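Local coordinates for protein malonate decarboxylase subunit alpha (Acinetobacter baumannii ATCC 17978, PDB 6MPR) that probably transfers the acyl carrier protein from its acetyl thioester to malonate, activating malonate for decarboxylation in the malonate decarboxylase complex, at residues H141-L146 with M352-G357; K243-L248 with L476-I481; M252-I257 with A275-I280; M411-A416 with Y422-K427. All coordinates share one frame; numbering follows the deposited sequence. Where two conformers were deposited one is given.

From the N terminus, the first segment to open is 141-146, just after an outer strand of the parallel sheet. Helix 244-261 then starts contact 2 at 243-248 and goes on to contact 3, which closes a short loop around strand 265-268 with the helix 272-287. Contact 1 closes at 352-357, tying the region of the first sheet to that of the second, mixed sheet; contact 3 is nested inside it. Contact 4, a local reversal at 411-427, follows in series. Only at 476-481 does contact 2 close, crossing contact 1 and enclosing contacts 3 and 4. Contacts 2 and 3 touch through helix 244-261; contacts 1 and 4 both reach the second subunit.

Contact 1 of 4, residues H141-L146 with M352-G357; sequences HTYIEL and MCQLAG
Ile144 and Gln354 bring together two α-helices of different α/β units: helix 143-149, which follows outer strand 136-140 of the parallel sheet, and helix 350-359, which leads into strand 363-366 of the mixed sheet. The apolar part is small and buried. Ile144 CG2 presses on Gln354 CB at 3.4 Å, while its other branch, CG1 placed between the backbone N and the carbonyl carbon (chi1 62°), sends CD1 to Leu355 CD1 at 4.3 Å.

The polar part runs through the Gln354 amide. Bent at chi2 (-76°), the chain lays NE2 against the edge of the Tyr143 ring, near its plane, and turns OE1 to a bridging water, 2.8 Å away; Asn393 ND2 also bonds OE1. The same water donates to Thr142 OG1 and accepts from Ile144 N at 3.0 Å, so it joins the start of one helix to the flank of the other.

Glu145 OE1 is held by Arg402 N and His403 ND1 of the second subunit. At the helix start Glu145 OE2 accepts the N-H of Thr142, the N-cap residue, on its anti side (3.0 Å, 161°). This is one half of a capping box, the Thr142 side chain giving no return bond.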
loop_
_atom_site.group_PDB
_atom_site.type_symbol
_atom_site.label_atom_id
_atom_site.label_comp_id
_atom_site.label_asym_id
_atom_site.label_seq_id
_atom_site.Cartn_x
_atom_site.Cartn_y
_atom_site.Cartn_z
ATOM N N HIS A 141 1.645 -2.636 -14.496
ATOM C CA HIS A 141 1.533 -2.141 -13.131
ATOM C C HIS A 141 2.545 -2.834 -12.229
ATOM O O HIS A 141 3.076 -3.885 -12.569
ATOM C CB HIS A 141 0.128 -2.430 -12.535
ATOM C CG HIS A 141 -1.022 -1.911 -13.344
ATOM N ND1 HIS A 141 -1.340 -2.379 -14.604
ATOM C CD2 HIS A 141 -1.959 -0.978 -13.047
ATOM C CE1 HIS A 141 -2.408 -1.746 -15.051
ATOM N NE2 HIS A 141 -2.814 -0.903 -14.116
ATOM N N THR A 142 2.767 -2.275 -11.044
ATOM C CA THR A 142 3.297 -3.104 -9.963
ATOM C C THR A 142 2.106 -3.728 -9.222
ATOM O O THR A 142 0.982 -3.259 -9.338
ATOM C CB THR A 142 4.227 -2.297 -9.033
ATOM O OG1 THR A 142 4.893 -3.171 -8.097
ATOM C CG2 THR A 142 3.499 -1.192 -8.281
ATOM N N TYR A 143 2.346 -4.840 -8.519
ATOM C CA TYR A 143 1.239 -5.665 -8.019
ATOM C C TYR A 143 0.199 -4.860 -7.244
ATOM O O TYR A 143 -0.991 -4.872 -7.578
ATOM C CB TYR A 143 1.750 -6.788 -7.110
ATOM C CG TYR A 143 2.512 -7.894 -7.797
ATOM C CD1 TYR A 143 2.037 -8.491 -8.962
ATOM C CD2 TYR A 143 3.715 -8.347 -7.260
ATOM C CE1 TYR A 143 2.747 -9.504 -9.576
ATOM C CE2 TYR A 143 4.425 -9.354 -7.869
ATOM C CZ TYR A 143 3.938 -9.934 -9.009
ATOM O OH TYR A 143 4.646 -10.940 -9.614
ATOM N N ILE A 144 0.616 -4.193 -6.165
ATOM C CA ILE A 144 -0.405 -3.570 -5.329
ATOM C C ILE A 144 -1.000 -2.335 -5.984
ATOM O O ILE A 144 -2.094 -1.919 -5.598
ATOM C CB ILE A 144 0.105 -3.223 -3.918
ATOM C CG1 ILE A 144 1.249 -2.212 -3.974
ATOM C CG2 ILE A 144 0.483 -4.508 -3.174
ATOM C CD1 ILE A 144 1.665 -1.725 -2.604
ATOM N N GLU A 145 -0.320 -1.744 -6.974
ATOM C CA GLU A 145 -0.964 -0.735 -7.818
ATOM C C GLU A 145 -2.133 -1.334 -8.592
ATOM O O GLU A 145 -3.220 -0.740 -8.668
ATOM C CB GLU A 145 0.079 -0.128 -8.768
ATOM C CG GLU A 145 -0.436 0.890 -9.774
ATOM C CD GLU A 145 0.633 1.231 -10.818
ATOM O OE1 GLU A 145 0.451 2.215 -11.567
ATOM O OE2 GLU A 145 1.639 0.485 -10.910
ATOM N N LEU A 146 -1.934 -2.518 -9.171
ATOM C CA LEU A 146 -3.023 -3.162 -9.895
ATOM C C LEU A 146 -4.166 -3.511 -8.942
ATOM O O LEU A 146 -5.336 -3.277 -9.267
ATOM C CB LEU A 146 -2.506 -4.407 -10.638
ATOM C CG LEU A 146 -3.511 -5.160 -11.519
ATOM C CD1 LEU A 146 -3.979 -4.286 -12.663
ATOM C CD2 LEU A 146 -2.913 -6.444 -12.075
ATOM N N MET A 352 -0.374 -7.337 1.744
ATOM C CA MET A 352 0.173 -6.839 3.007
ATOM C C MET A 352 1.694 -6.839 2.994
ATOM O O MET A 352 2.335 -5.900 3.497
ATOM C CB MET A 352 -0.374 -7.671 4.167
ATOM C CG MET A 352 0.084 -7.254 5.562
ATOM S SD MET A 352 -0.718 -8.335 6.780
ATOM C CE MET A 352 -2.381 -7.662 6.751
ATOM N N CYS A 353 2.284 -7.871 2.397
ATOM C CA CYS A 353 3.732 -7.974 2.362
ATOM C C CYS A 353 4.334 -6.920 1.439
ATOM O O CYS A 353 5.348 -6.306 1.774
ATOM C CB CYS A 353 4.121 -9.380 1.914
ATOM S SG CYS A 353 5.782 -9.855 2.333
ATOM N N GLN A 354 3.729 -6.705 0.265
ATOM C CA GLN A 354 4.198 -5.635 -0.622
ATOM C C GLN A 354 4.049 -4.266 0.030
ATOM O O GLN A 354 4.933 -3.411 -0.101
ATOM C CB GLN A 354 3.433 -5.674 -1.939
ATOM C CG GLN A 354 3.898 -6.742 -2.911
ATOM C CD GLN A 354 5.196 -6.375 -3.588
ATOM O OE1 GLN A 354 5.447 -5.202 -3.867
ATOM N NE2 GLN A 354 6.032 -7.371 -3.857
ATOM N N LEU A 355 2.934 -4.036 0.738
ATOM C CA LEU A 355 2.775 -2.772 1.460
ATOM C C LEU A 355 3.898 -2.573 2.478
ATOM O O LEU A 355 4.485 -1.485 2.570
ATOM C CB LEU A 355 1.416 -2.732 2.156
ATOM C CG LEU A 355 0.963 -1.338 2.588
ATOM C CD1 LEU A 355 0.914 -0.382 1.385
ATOM C CD2 LEU A 355 -0.392 -1.430 3.276
ATOM N N ALA A 356 4.200 -3.607 3.268
ATOM C CA ALA A 356 5.316 -3.499 4.205
ATOM C C ALA A 356 6.627 -3.290 3.469
ATOM O O ALA A 356 7.496 -2.545 3.936
ATOM C CB ALA A 356 5.400 -4.739 5.093
ATOM N N GLY A 357 6.792 -3.944 2.319
ATOM C CA GLY A 357 8.005 -3.746 1.545
ATOM C C GLY A 357 8.194 -2.305 1.114
ATOM O O GLY A 357 9.325 -1.843 0.949
HETATM O O HOH W 1 3.555 -4.290 -5.733
#

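Contact 2 of 4, residues K243-L248 with L476-I481; sequences KPVHVL and LTEEGI
Val245 and Glu478 are where the first turn of helix 244-261 meets the turn between two strands. Starting at CB, Glu478 touches Val245 CG2 at 3.5 Å, the shortest approach between the two segments. CG stands between the backbone N and the carbonyl carbon (chi1 80°), and a second bend at chi2 carries the carboxylate away from the helix. At the tip, OE2 is bonded by Thr436 OG1, so the acid is anchored outside this pair and offers the helix mainly its aliphatic root. Its backbone O takes part as well: Leu248 CD2 lies 3.9 Å from Glu478 O, which is also hydrogen-bonded to Arg534 NH1.

On the helix, the second branch of Val245, CG1, rests over the centre of the neighbouring His246 ring. His246 ND1 accepts from Lys243 N at 2.9 Å, tying the ring to the helix start.

On either side of Glu478 and Glu479 in sequence, Thr477 and Gly480 are paired: Thr477 N bonds Gly480 O at 2.9 Å and Gly480 N bonds Thr477 O at 3.2 Å. Glu479 N adds a bond to Thr477 OG1, also 2.9 Å, an ST turn. Helix 244-261 thus packs against a tight β-hairpin, strands 474-477 and 480-482, whose two-residue loop of Glu478 and Glu479 forms a type I turn.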
loop_
_atom_site.group_PDB
_atom_site.type_symbol
_atom_site.label_atom_id
_atom_site.label_comp_id
_atom_site.label_asym_id
_atom_site.label_seq_id
_atom_site.Cartn_x
_atom_site.Cartn_y
_atom_site.Cartn_z
ATOM N N LYS A 243 28.384 -18.631 -7.716
ATOM C CA LYS A 243 29.770 -18.528 -8.143
ATOM C C LYS A 243 30.558 -17.559 -7.263
ATOM O O LYS A 243 29.974 -16.801 -6.481
ATOM C CB LYS A 243 29.827 -18.091 -9.615
ATOM C CG LYS A 243 29.013 -19.025 -10.533
ATOM C CD LYS A 243 29.320 -18.818 -12.007
ATOM C CE LYS A 243 28.610 -17.611 -12.551
ATOM N NZ LYS A 243 29.435 -16.920 -13.578
ATOM N N PRO A 244 31.901 -17.598 -7.324
ATOM C CA PRO A 244 32.699 -16.616 -6.565
ATOM C C PRO A 244 32.281 -15.165 -6.767
ATOM O O PRO A 244 32.271 -14.400 -5.797
ATOM C CB PRO A 244 34.122 -16.867 -7.080
ATOM C CG PRO A 244 34.138 -18.325 -7.387
ATOM C CD PRO A 244 32.754 -18.645 -7.922
ATOM N N VAL A 245 31.931 -14.767 -7.993
ATOM C CA VAL A 245 31.521 -13.381 -8.234
ATOM C C VAL A 245 30.278 -13.029 -7.414
ATOM O O VAL A 245 30.146 -11.902 -6.911
ATOM C CB VAL A 245 31.304 -13.134 -9.746
ATOM C CG1 VAL A 245 30.165 -13.993 -10.303
ATOM C CG2 VAL A 245 31.020 -11.654 -10.014
ATOM N N HIS A 246 29.339 -13.979 -7.269
ATOM C CA HIS A 246 28.158 -13.718 -6.447
ATOM C C HIS A 246 28.551 -13.520 -4.989
ATOM O O HIS A 246 28.001 -12.650 -4.304
ATOM C CB HIS A 246 27.155 -14.864 -6.559
ATOM C CG HIS A 246 26.687 -15.137 -7.957
ATOM N ND1 HIS A 246 26.690 -16.402 -8.501
ATOM C CD2 HIS A 246 26.192 -14.316 -8.914
ATOM C CE1 HIS A 246 26.221 -16.350 -9.736
ATOM N NE2 HIS A 246 25.908 -15.096 -10.009
ATOM N N VAL A 247 29.492 -14.332 -4.505
ATOM C CA VAL A 247 29.975 -14.218 -3.129
ATOM C C VAL A 247 30.669 -12.878 -2.902
ATOM O O VAL A 247 30.458 -12.221 -1.879
ATOM C CB VAL A 247 30.909 -15.397 -2.809
ATOM C CG1 VAL A 247 31.545 -15.229 -1.429
ATOM C CG2 VAL A 247 30.161 -16.717 -2.928
ATOM N N LEU A 248 31.512 -12.460 -3.849
ATOM C CA LEU A 248 32.198 -11.172 -3.737
ATOM C C LEU A 248 31.198 -10.025 -3.622
ATOM O O LEU A 248 31.319 -9.159 -2.748
ATOM C CB LEU A 248 33.123 -10.967 -4.942
ATOM C CG LEU A 248 33.949 -9.678 -5.038
ATOM C CD1 LEU A 248 34.937 -9.554 -3.894
ATOM C CD2 LEU A 248 34.683 -9.615 -6.404
ATOM N N LEU A 476 25.612 -1.603 -7.042
ATOM C CA LEU A 476 26.588 -2.600 -6.614
ATOM C C LEU A 476 26.865 -3.558 -7.765
ATOM O O LEU A 476 25.948 -4.246 -8.231
ATOM C CB LEU A 476 26.063 -3.359 -5.395
ATOM C CG LEU A 476 26.760 -4.659 -5.027
ATOM C CD1 LEU A 476 28.232 -4.398 -4.774
ATOM C CD2 LEU A 476 26.081 -5.268 -3.806
ATOM N N THR A 477 28.122 -3.605 -8.219
ATOM C CA THR A 477 28.556 -4.537 -9.259
ATOM C C THR A 477 29.719 -5.365 -8.733
ATOM O O THR A 477 30.179 -5.179 -7.599
ATOM C CB THR A 477 28.990 -3.816 -10.547
ATOM O OG1 THR A 477 30.282 -3.223 -10.344
ATOM C CG2 THR A 477 27.994 -2.743 -10.950
ATOM N N GLU A 478 30.234 -6.261 -9.582
ATOM C CA GLU A 478 31.430 -6.998 -9.195
ATOM C C GLU A 478 32.653 -6.091 -9.107
ATOM O O GLU A 478 33.687 -6.514 -8.577
ATOM C CB GLU A 478 31.662 -8.175 -10.158
ATOM C CG GLU A 478 32.328 -7.841 -11.494
ATOM C CD GLU A 478 31.360 -7.380 -12.570
ATOM O OE1 GLU A 478 30.196 -7.046 -12.247
ATOM O OE2 GLU A 478 31.776 -7.346 -13.756
ATOM N N GLU A 479 32.539 -4.843 -9.564
ATOM C CA GLU A 479 33.606 -3.858 -9.450
ATOM C C GLU A 479 33.578 -3.069 -8.146
ATOM O O GLU A 479 34.623 -2.580 -7.714
ATOM C CB GLU A 479 33.530 -2.884 -10.630
ATOM C CG GLU A 479 33.806 -3.540 -11.960
ATOM C CD GLU A 479 35.286 -3.733 -12.181
ATOM O OE1 GLU A 479 35.940 -2.767 -12.641
ATOM O OE2 GLU A 479 35.796 -4.834 -11.870
ATOM N N GLY A 480 32.426 -2.920 -7.506
ATOM C CA GLY A 480 32.348 -2.139 -6.290
ATOM C C GLY A 480 30.976 -1.501 -6.145
ATOM O O GLY A 480 30.035 -1.883 -6.824
ATOM N N ILE A 481 30.885 -0.530 -5.235
ATOM C CA ILE A 481 29.630 0.151 -4.930
ATOM C C ILE A 481 29.777 1.620 -5.292
ATOM O O ILE A 481 30.757 2.266 -4.910
ATOM C CB ILE A 481 29.237 0.018 -3.446
ATOM C CG1 ILE A 481 29.147 -1.447 -3.015
ATOM C CG2 ILE A 481 27.901 0.721 -3.180
ATOM C CD1 ILE A 481 29.013 -1.605 -1.514
#

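Contact 3 of 4, residues M252-I257 with A275-I280; sequences MAIRGI and AAIELI
Ile254 reaches from one helix into the other with its terminal methyl: CD1 lies 3.5 Å from Ile280 CG1 and 3.8 Å from Ile280 CD1, the two chains crossing at a slant. Further back along the same side chain, Ile254 CG1 passes Ile277 CG2 at 4.3 Å. One residue earlier, the methyl of Ala253 receives the tip of Ile277, with CD1 at 3.6 Å from Ala253 CB. Ile277 thus uses both branches, the long one on the alanine and the short one beside the isoleucine.

Torsions set up this division. In Ile277, CG1 lies beside the backbone N (chi1 -71°) and CG2 anti to it, which sends the two branches to different neighbours. Ile280 has CG1 between the backbone N and the carbonyl carbon (chi1 71°), and this branch meets Ile254.

No hydrogen bond crosses between the segments. The pair is a helix-helix packing in an α/β fold, the segment axes 10.4 Å apart at closest and inclined by 76°; between helices 244-261 and 272-287 the chain supplies strand 265-268 of the mixed sheet.

Around this core, Ala250 lies against both Ile277 and Ile280, Tyr258 against Ile277, and Leu281 against Ile254. Ala253 is also touched by Leu476 of strand 474-477. Helix 244-261 widens into a π-type turn at 254-257; Gly256 N keeps an α-type bond to Met252 O at 2.7 Å. The other helix is anchored by Glu278, whose CB points away from the contact: OE2 is bonded by His268 ND1 and His303 ND1, and OE1 by Thr305 OG1.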
loop_
_atom_site.group_PDB
_atom_site.type_symbol
_atom_site.label_atom_id
_atom_site.label_comp_id
_atom_site.label_asym_id
_atom_site.label_seq_id
_atom_site.Cartn_x
_atom_site.Cartn_y
_atom_site.Cartn_z
ATOM N N MET A 252 30.404 -7.411 -0.368
ATOM C CA MET A 252 30.343 -5.953 -0.449
ATOM C C MET A 252 28.978 -5.413 -0.028
ATOM O O MET A 252 28.902 -4.353 0.607
ATOM C CB MET A 252 30.704 -5.509 -1.865
ATOM C CG MET A 252 32.168 -5.797 -2.202
ATOM S SD MET A 252 32.720 -4.925 -3.685
ATOM C CE MET A 252 31.923 -5.885 -4.968
ATOM N N ALA A 253 27.886 -6.110 -0.377
ATOM C CA ALA A 253 26.572 -5.705 0.111
ATOM C C ALA A 253 26.518 -5.698 1.634
ATOM O O ALA A 253 25.970 -4.772 2.238
ATOM C CB ALA A 253 25.481 -6.622 -0.457
ATOM N N ILE A 254 27.068 -6.727 2.274
ATOM C CA ILE A 254 26.947 -6.840 3.729
ATOM C C ILE A 254 27.793 -5.788 4.421
ATOM O O ILE A 254 27.341 -5.106 5.348
ATOM C CB ILE A 254 27.336 -8.253 4.188
ATOM C CG1 ILE A 254 26.286 -9.248 3.702
ATOM C CG2 ILE A 254 27.513 -8.275 5.710
ATOM C CD1 ILE A 254 26.656 -10.716 3.859
ATOM N N ARG A 255 29.041 -5.658 3.993
ATOM C CA ARG A 255 29.975 -4.734 4.615
ATOM C C ARG A 255 29.699 -3.295 4.188
ATOM O O ARG A 255 29.618 -2.388 5.026
ATOM C CB ARG A 255 31.388 -5.169 4.239
ATOM C CG ARG A 255 32.503 -4.330 4.796
ATOM C CD ARG A 255 32.887 -4.774 6.192
ATOM N NE ARG A 255 34.058 -4.046 6.657
ATOM C CZ ARG A 255 34.400 -3.916 7.933
ATOM N NH1 ARG A 255 33.650 -4.460 8.884
ATOM N NH2 ARG A 255 35.489 -3.232 8.259
ATOM N N GLY A 256 29.527 -3.071 2.887
ATOM C CA GLY A 256 29.422 -1.729 2.359
ATOM C C GLY A 256 28.037 -1.116 2.343
ATOM O O GLY A 256 27.921 0.078 2.062
ATOM N N ILE A 257 26.987 -1.897 2.606
ATOM C CA ILE A 257 25.626 -1.363 2.631
ATOM C C ILE A 257 24.910 -1.713 3.935
ATOM O O ILE A 257 24.475 -0.818 4.676
ATOM C CB ILE A 257 24.813 -1.859 1.419
ATOM C CG1 ILE A 257 25.567 -1.589 0.099
ATOM C CG2 ILE A 257 23.450 -1.155 1.395
ATOM C CD1 ILE A 257 24.792 -2.005 -1.163
ATOM N N ALA A 275 20.941 -14.708 -2.999
ATOM C CA ALA A 275 21.069 -15.989 -2.306
ATOM C C ALA A 275 22.425 -16.096 -1.619
ATOM O O ALA A 275 22.525 -16.590 -0.486
ATOM C CB ALA A 275 20.873 -17.142 -3.285
ATOM N N ALA A 276 23.480 -15.631 -2.295
ATOM C CA ALA A 276 24.809 -15.601 -1.687
ATOM C C ALA A 276 24.822 -14.749 -0.424
ATOM O O ALA A 276 25.461 -15.119 0.569
ATOM C CB ALA A 276 25.851 -15.094 -2.700
ATOM N N ILE A 277 24.125 -13.607 -0.431
ATOM C CA ILE A 277 24.035 -12.786 0.783
ATOM C C ILE A 277 23.430 -13.595 1.923
ATOM O O ILE A 277 23.994 -13.680 3.026
ATOM C CB ILE A 277 23.202 -11.513 0.517
ATOM C CG1 ILE A 277 23.963 -10.530 -0.369
ATOM C CG2 ILE A 277 22.817 -10.841 1.830
ATOM C CD1 ILE A 277 23.130 -9.319 -0.752
ATOM N N GLU A 278 22.258 -14.192 1.668
ATOM C CA GLU A 278 21.573 -14.991 2.679
ATOM C C GLU A 278 22.473 -16.099 3.214
ATOM O O GLU A 278 22.498 -16.356 4.426
ATOM C CB GLU A 278 20.285 -15.570 2.084
ATOM C CG GLU A 278 19.307 -14.489 1.579
ATOM C CD GLU A 278 18.202 -15.006 0.673
ATOM O OE1 GLU A 278 17.928 -16.221 0.667
ATOM O OE2 GLU A 278 17.611 -14.167 -0.049
ATOM N N LEU A 279 23.243 -16.745 2.334
ATOM C CA LEU A 279 24.061 -17.890 2.721
ATOM C C LEU A 279 25.405 -17.520 3.344
ATOM O O LEU A 279 26.046 -18.395 3.939
ATOM C CB LEU A 279 24.295 -18.808 1.518
ATOM C CG LEU A 279 23.042 -19.600 1.132
ATOM C CD1 LEU A 279 23.242 -20.343 -0.188
ATOM C CD2 LEU A 279 22.667 -20.565 2.250
ATOM N N ILE A 280 25.854 -16.269 3.253
ATOM C CA ILE A 280 27.089 -15.895 3.926
ATOM C C ILE A 280 26.852 -15.009 5.138
ATOM O O ILE A 280 27.814 -14.680 5.835
ATOM C CB ILE A 280 28.124 -15.240 2.979
ATOM C CG1 ILE A 280 27.703 -13.837 2.550
ATOM C CG2 ILE A 280 28.448 -16.136 1.790
ATOM C CD1 ILE A 280 28.794 -13.082 1.830
#

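Contact 4 of 4, residues M411-A416 with Y422-K427; sequences MRLQGA and YLARGK
Tyr422, near the end of helix 418-423, meets Arg412 through its backbone, CA lying obliquely to the guanidinium group, while its side chain packs on Pro461 of the second subunit. Ala424 makes the closer fit. Its methyl lies against the aliphatic shaft of Arg412, with CB 3.6 Å from Arg412 CG, and also reaches Leu413 CB at 4.2 Å. The Ala424 carbonyl O comes to the guanidinium edge, near its plane; the polar end itself is engaged by the second subunit, where Pro461 O bonds Arg412 NH1. A bend at chi3 (62°) turns the group off the extended line of the shaft.

Arg425 contributes mainly its backbone. Arg425 O packs 3.6 Å from Arg412 CB and accepts from a water at 3.0 Å. That water in turn accepts from Leu413 N at 2.8 Å, bridging the two segments through Leu413 N and Arg425 O. Here they run antiparallel without forming regular β-structure: the chain leaves helix 406-410, reverses through the short helix 418-423 and comes back alongside the loop before strand 429-433 of the mixed sheet. CB of Arg425 points away from the other segment; its guanidinium forms salt bridges with Asp470 and Asp471 and a cation-π contact with Tyr468, all of the second subunit.

Gly426 brings the backbones close, its CA 4.3 Å from Arg412 CA. Lys427 then packs alongside Met411, with Lys427 CB 3.6 Å from Met411 CB.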
loop_
_atom_site.group_PDB
_atom_site.type_symbol
_atom_site.label_atom_id
_atom_site.label_comp_id
_atom_site.label_asym_id
_atom_site.label_seq_id
_atom_site.Cartn_x
_atom_site.Cartn_y
_atom_site.Cartn_z
ATOM N N MET A 411 20.164 8.348 4.880
ATOM C CA MET A 411 20.044 8.861 3.525
ATOM C C MET A 411 19.735 10.355 3.468
ATOM O O MET A 411 19.768 10.936 2.375
ATOM C CB MET A 411 18.950 8.092 2.778
ATOM C CG MET A 411 19.198 6.586 2.623
ATOM S SD MET A 411 20.644 6.152 1.605
ATOM C CE MET A 411 21.813 5.808 2.900
ATOM N N ARG A 412 19.428 10.982 4.601
ATOM C CA ARG A 412 19.032 12.383 4.615
ATOM C C ARG A 412 20.217 13.310 4.343
ATOM O O ARG A 412 21.355 13.030 4.728
ATOM C CB ARG A 412 18.399 12.747 5.963
ATOM C CG ARG A 412 17.986 14.210 6.073
ATOM C CD ARG A 412 17.161 14.510 7.320
ATOM N NE ARG A 412 17.867 14.253 8.573
ATOM C CZ ARG A 412 17.385 14.567 9.776
ATOM N NH1 ARG A 412 16.211 15.186 9.887
ATOM N NH2 ARG A 412 18.081 14.281 10.869
ATOM N N LEU A 413 19.920 14.424 3.666
ATOM C CA LEU A 413 20.852 15.528 3.432
ATOM C C LEU A 413 21.710 15.837 4.655
ATOM O O LEU A 413 21.199 15.987 5.768
ATOM C CB LEU A 413 20.047 16.769 3.035
ATOM C CG LEU A 413 20.770 18.085 2.754
ATOM C CD1 LEU A 413 21.289 18.125 1.322
ATOM C CD2 LEU A 413 19.852 19.271 3.045
ATOM N N GLN A 414 23.017 15.954 4.439
ATOM C CA GLN A 414 23.957 16.314 5.489
ATOM C C GLN A 414 24.613 17.656 5.178
ATOM O O GLN A 414 24.593 18.131 4.040
ATOM C CB GLN A 414 25.038 15.242 5.658
ATOM C CG GLN A 414 24.538 13.928 6.229
ATOM C CD GLN A 414 25.681 12.979 6.528
ATOM O OE1 GLN A 414 25.910 12.017 5.795
ATOM N NE2 GLN A 414 26.415 13.254 7.601
ATOM N N GLY A 415 25.197 18.264 6.212
ATOM C CA GLY A 415 25.915 19.516 6.081
ATOM C C GLY A 415 25.064 20.768 6.096
ATOM O O GLY A 415 25.619 21.873 5.994
ATOM N N ALA A 416 23.743 20.635 6.213
ATOM C CA ALA A 416 22.829 21.765 6.248
ATOM C C ALA A 416 22.740 22.341 7.663
ATOM O O ALA A 416 23.173 21.722 8.637
ATOM C CB ALA A 416 21.449 21.327 5.748
ATOM N N TYR A 422 15.993 19.764 9.714
ATOM C CA TYR A 422 14.683 19.351 10.214
ATOM C C TYR A 422 13.646 19.299 9.098
ATOM O O TYR A 422 12.686 18.521 9.184
ATOM C CB TYR A 422 14.230 20.288 11.337
ATOM C CG TYR A 422 14.743 19.893 12.701
ATOM C CD1 TYR A 422 14.327 18.716 13.300
ATOM C CD2 TYR A 422 15.630 20.703 13.394
ATOM C CE1 TYR A 422 14.791 18.348 14.550
ATOM C CE2 TYR A 422 16.099 20.344 14.649
ATOM C CZ TYR A 422 15.679 19.163 15.217
ATOM O OH TYR A 422 16.131 18.798 16.463
ATOM N N LEU A 423 13.830 20.090 8.032
ATOM C CA LEU A 423 12.921 20.068 6.889
ATOM C C LEU A 423 13.310 19.041 5.832
ATOM O O LEU A 423 12.532 18.809 4.901
ATOM C CB LEU A 423 12.850 21.465 6.239
ATOM C CG LEU A 423 12.380 22.613 7.132
ATOM C CD1 LEU A 423 12.570 23.991 6.449
ATOM C CD2 LEU A 423 10.926 22.415 7.519
ATOM N N ALA A 424 14.490 18.440 5.936
ATOM C CA ALA A 424 14.861 17.370 5.033
ATOM C C ALA A 424 14.270 16.052 5.530
ATOM O O ALA A 424 13.827 15.939 6.674
ATOM C CB ALA A 424 16.381 17.272 4.915
ATOM N N ARG A 425 14.237 15.059 4.655
ATOM C CA ARG A 425 13.711 13.763 5.053
ATOM C C ARG A 425 14.662 12.644 4.650
ATOM O O ARG A 425 15.549 12.804 3.801
ATOM C CB ARG A 425 12.319 13.515 4.462
ATOM C CG ARG A 425 12.137 14.063 3.067
ATOM C CD ARG A 425 10.832 13.528 2.548
ATOM N NE ARG A 425 10.374 14.179 1.333
ATOM C CZ ARG A 425 9.255 13.812 0.719
ATOM N NH1 ARG A 425 8.538 12.821 1.229
ATOM N NH2 ARG A 425 8.853 14.431 -0.379
ATOM N N GLY A 426 14.484 11.505 5.305
ATOM C CA GLY A 426 15.230 10.320 4.958
ATOM C C GLY A 426 14.745 9.747 3.642
ATOM O O GLY A 426 13.853 10.283 2.975
ATOM N N LYS A 427 15.364 8.624 3.263
ATOM C CA LYS A 427 15.048 7.928 2.021
ATOM C C LYS A 427 15.201 6.428 2.234
ATOM O O LYS A 427 16.082 5.973 2.973
ATOM C CB LYS A 427 15.967 8.358 0.859
ATOM C CG LYS A 427 16.106 9.861 0.643
ATOM C CD LYS A 427 16.992 10.127 -0.573
ATOM C CE LYS A 427 16.994 11.594 -0.989
ATOM N NZ LYS A 427 17.833 12.454 -0.109
HETATM O O HOH W 2 17.467 14.446 2.222
#